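Local coordinates for leucine-rich repeat protein TpLRR (PDB 6MLX), which is of unknown function but, as a secreted, probably periplasmic leucine-rich repeat protein, may serve in binding other molecules, at residues Ile108-Arg112 / Val131-Asn135. Sequence-based numbering, arbitrary orientation.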
ATOM      1  N   ILE A 108      -7.386   4.604  -1.378  1.00 30.14           N
ATOM      2  CA  ILE A 108      -7.378   3.203  -0.984  1.00 29.98           C
ATOM      3  C   ILE A 108      -7.833   3.133   0.467  1.00 29.95           C
ATOM      4  O   ILE A 108      -7.519   4.011   1.273  1.00 29.99           O
ATOM      5  CB  ILE A 108      -5.981   2.582  -1.213  1.00 29.93           C
ATOM      6  CG1 ILE A 108      -6.008   1.067  -1.040  1.00 29.77           C
ATOM      7  CG2 ILE A 108      -4.951   3.229  -0.304  1.00 29.97           C
ATOM      8  CD1 ILE A 108      -4.679   0.429  -1.415  1.00 29.69           C
ATOM      9  N   VAL A 109      -8.640   2.125   0.773  1.00 29.86           N
ATOM     10  CA  VAL A 109      -9.176   1.930   2.113  1.00 29.82           C
ATOM     11  C   VAL A 109      -8.525   0.680   2.687  1.00 29.64           C
ATOM     12  O   VAL A 109      -8.696  -0.421   2.150  1.00 29.49           O
ATOM     13  CB  VAL A 109     -10.705   1.800   2.118  1.00 29.80           C
ATOM     14  CG1 VAL A 109     -11.183   1.542   3.530  1.00 29.70           C
ATOM     15  CG2 VAL A 109     -11.373   3.049   1.535  1.00 30.01           C
ATOM     16  N   PHE A 110      -7.789   0.848   3.750  1.00 29.34           N
ATOM     17  CA  PHE A 110      -7.082  -0.290   4.329  1.00 29.17           C
ATOM     18  C   PHE A 110      -7.968  -1.038   5.319  1.00 29.06           C
ATOM     19  O   PHE A 110      -8.657  -0.417   6.126  1.00 28.93           O
ATOM     20  CB  PHE A 110      -5.827   0.159   5.041  1.00 29.18           C
ATOM     21  CG  PHE A 110      -4.756   0.648   4.131  1.00 29.35           C
ATOM     22  CD1 PHE A 110      -4.232  -0.174   3.150  1.00 29.32           C
ATOM     23  CD2 PHE A 110      -4.255   1.927   4.269  1.00 29.52           C
ATOM     24  CE1 PHE A 110      -3.235   0.274   2.316  1.00 29.41           C
ATOM     25  CE2 PHE A 110      -3.244   2.375   3.450  1.00 29.65           C
ATOM     26  CZ  PHE A 110      -2.734   1.559   2.472  1.00 29.52           C
ATOM     27  N   PRO A 111      -7.936  -2.368   5.280  1.00 29.36           N
ATOM     28  CA  PRO A 111      -8.779  -3.157   6.184  1.00 29.17           C
ATOM     29  C   PRO A 111      -8.276  -3.127   7.614  1.00 29.02           C
ATOM     30  O   PRO A 111      -7.087  -2.933   7.893  1.00 28.90           O
ATOM     31  CB  PRO A 111      -8.683  -4.575   5.613  1.00 29.11           C
ATOM     32  CG  PRO A 111      -7.383  -4.597   4.909  1.00 29.11           C
ATOM     33  CD  PRO A 111      -7.200  -3.215   4.327  1.00 29.28           C
ATOM     34  N   ARG A 112      -9.216  -3.369   8.533  1.00 28.83           N
ATOM     35  CA  ARG A 112      -8.877  -3.406   9.949  1.00 28.68           C
ATOM     36  C   ARG A 112      -7.889  -4.518  10.292  1.00 28.45           C
ATOM     37  O   ARG A 112      -7.344  -4.520  11.398  1.00 28.25           O
ATOM     38  CB  ARG A 112     -10.168  -3.537  10.772  1.00 28.80           C
ATOM     39  CG  ARG A 112      -9.969  -3.439  12.294  1.00 28.75           C
ATOM     40  CD  ARG A 112     -11.069  -2.619  12.936  1.00 28.97           C
ATOM     41  NE  ARG A 112     -11.144  -2.749  14.390  1.00 28.68           N
ATOM     42  CZ  ARG A 112     -12.305  -2.709  15.037  1.00 28.64           C
ATOM     43  NH1 ARG A 112     -12.348  -2.814  16.359  1.00 28.34           N
ATOM     44  NH2 ARG A 112     -13.438  -2.565  14.340  1.00 28.75           N
ATOM     45  N   VAL A 131      -4.778   8.988   2.874  1.00 29.35           N
ATOM     46  CA  VAL A 131      -4.604   7.640   3.409  1.00 29.08           C
ATOM     47  C   VAL A 131      -4.846   7.664   4.911  1.00 29.00           C
ATOM     48  O   VAL A 131      -4.424   8.582   5.625  1.00 29.06           O
ATOM     49  CB  VAL A 131      -3.235   6.985   3.073  1.00 28.88           C
ATOM     50  CG1 VAL A 131      -2.365   7.874   2.255  1.00 29.00           C
ATOM     51  CG2 VAL A 131      -2.505   6.472   4.327  1.00 28.76           C
ATOM     52  N   VAL A 132      -5.575   6.658   5.361  1.00 28.93           N
ATOM     53  CA  VAL A 132      -5.883   6.445   6.762  1.00 28.87           C
ATOM     54  C   VAL A 132      -5.306   5.094   7.126  1.00 28.62           C
ATOM     55  O   VAL A 132      -5.728   4.072   6.582  1.00 28.53           O
ATOM     56  CB  VAL A 132      -7.393   6.483   7.023  1.00 28.89           C
ATOM     57  CG1 VAL A 132      -7.688   6.077   8.458  1.00 28.73           C
ATOM     58  CG2 VAL A 132      -7.936   7.874   6.698  1.00 29.22           C
ATOM     59  N   LEU A 133      -4.341   5.092   8.025  1.00 28.68           N
ATOM     60  CA  LEU A 133      -3.722   3.848   8.444  1.00 28.52           C
ATOM     61  C   LEU A 133      -4.426   3.359   9.705  1.00 28.33           C
ATOM     62  O   LEU A 133      -4.413   4.070  10.718  1.00 28.32           O
ATOM     63  CB  LEU A 133      -2.234   4.044   8.688  1.00 28.49           C
ATOM     64  CG  LEU A 133      -1.421   4.526   7.468  1.00 28.77           C
ATOM     65  CD1 LEU A 133      -0.012   4.964   7.844  1.00 28.75           C
ATOM     66  CD2 LEU A 133      -1.370   3.450   6.375  1.00 28.65           C
ATOM     67  N   PRO A 134      -5.070   2.193   9.683  1.00 28.40           N
ATOM     68  CA  PRO A 134      -5.726   1.677  10.894  1.00 28.25           C
ATOM     69  C   PRO A 134      -4.732   1.406  12.016  1.00 28.00           C
ATOM     70  O   PRO A 134      -3.525   1.276  11.804  1.00 28.01           O
ATOM     71  CB  PRO A 134      -6.377   0.371  10.418  1.00 28.08           C
ATOM     72  CG  PRO A 134      -6.420   0.492   8.914  1.00 28.31           C
ATOM     73  CD  PRO A 134      -5.202   1.271   8.549  1.00 28.39           C
ATOM     74  N   ASN A 135      -5.264   1.306  13.236  1.00 27.91           N
ATOM     75  CA  ASN A 135      -4.401   1.073  14.388  1.00 27.68           C
ATOM     76  C   ASN A 135      -3.758  -0.316  14.363  1.00 27.37           C
ATOM     77  O   ASN A 135      -2.750  -0.526  15.040  1.00 27.23           O
ATOM     78  CB  ASN A 135      -5.187   1.294  15.685  1.00 27.55           C
ATOM     79  CG  ASN A 135      -5.531   2.779  15.931  1.00 27.81           C
ATOM     80  OD1 ASN A 135      -4.880   3.679  15.399  1.00 28.01           O
ATOM     81  ND2 ASN A 135      -6.554   3.024  16.746  1.00 27.70           N
TER
HETATM   82  O   HOH W   1      -7.229   5.599   3.464  1.00 29.63           O
HETATM   83  O   HOH W   2      -7.949   3.336   5.229  1.00 29.11           O
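Successive turns of a leucine-rich repeat solenoid usually pair their strands directly, yet the equivalent segments 108-112 and 131-135 of adjacent BspA-type repeats are bridged by water instead. Nearest in register are F110 and L133, with CA atoms 6.7 Å apart. F110, its CA-to-CB bond directed toward 131-135, closes the inner side of this gap. Its ring meets L133 (CE2 to CD2, 3.6 Å) and V131 (CE2 to CG2, 4.3 Å), while its edge faces V132 O, 3.5 Å from CD2. P134 packs back from the next turn: its CD lies 3.7 Å from F110 CB, and its CG 3.7 Å from F110 O and 3.6 Å from P111 O. Two waters bridge the backbones, one donating to I108 O and accepting from V132 N, the other accepting from F110 N and donating to V132 O. Away from 108-112, the backbone of V131 hydrogen-bonds directly with S153 and R155. Apolar packing thus joins the turns inside, while water supplies the polar link that direct backbone pairing would otherwise make.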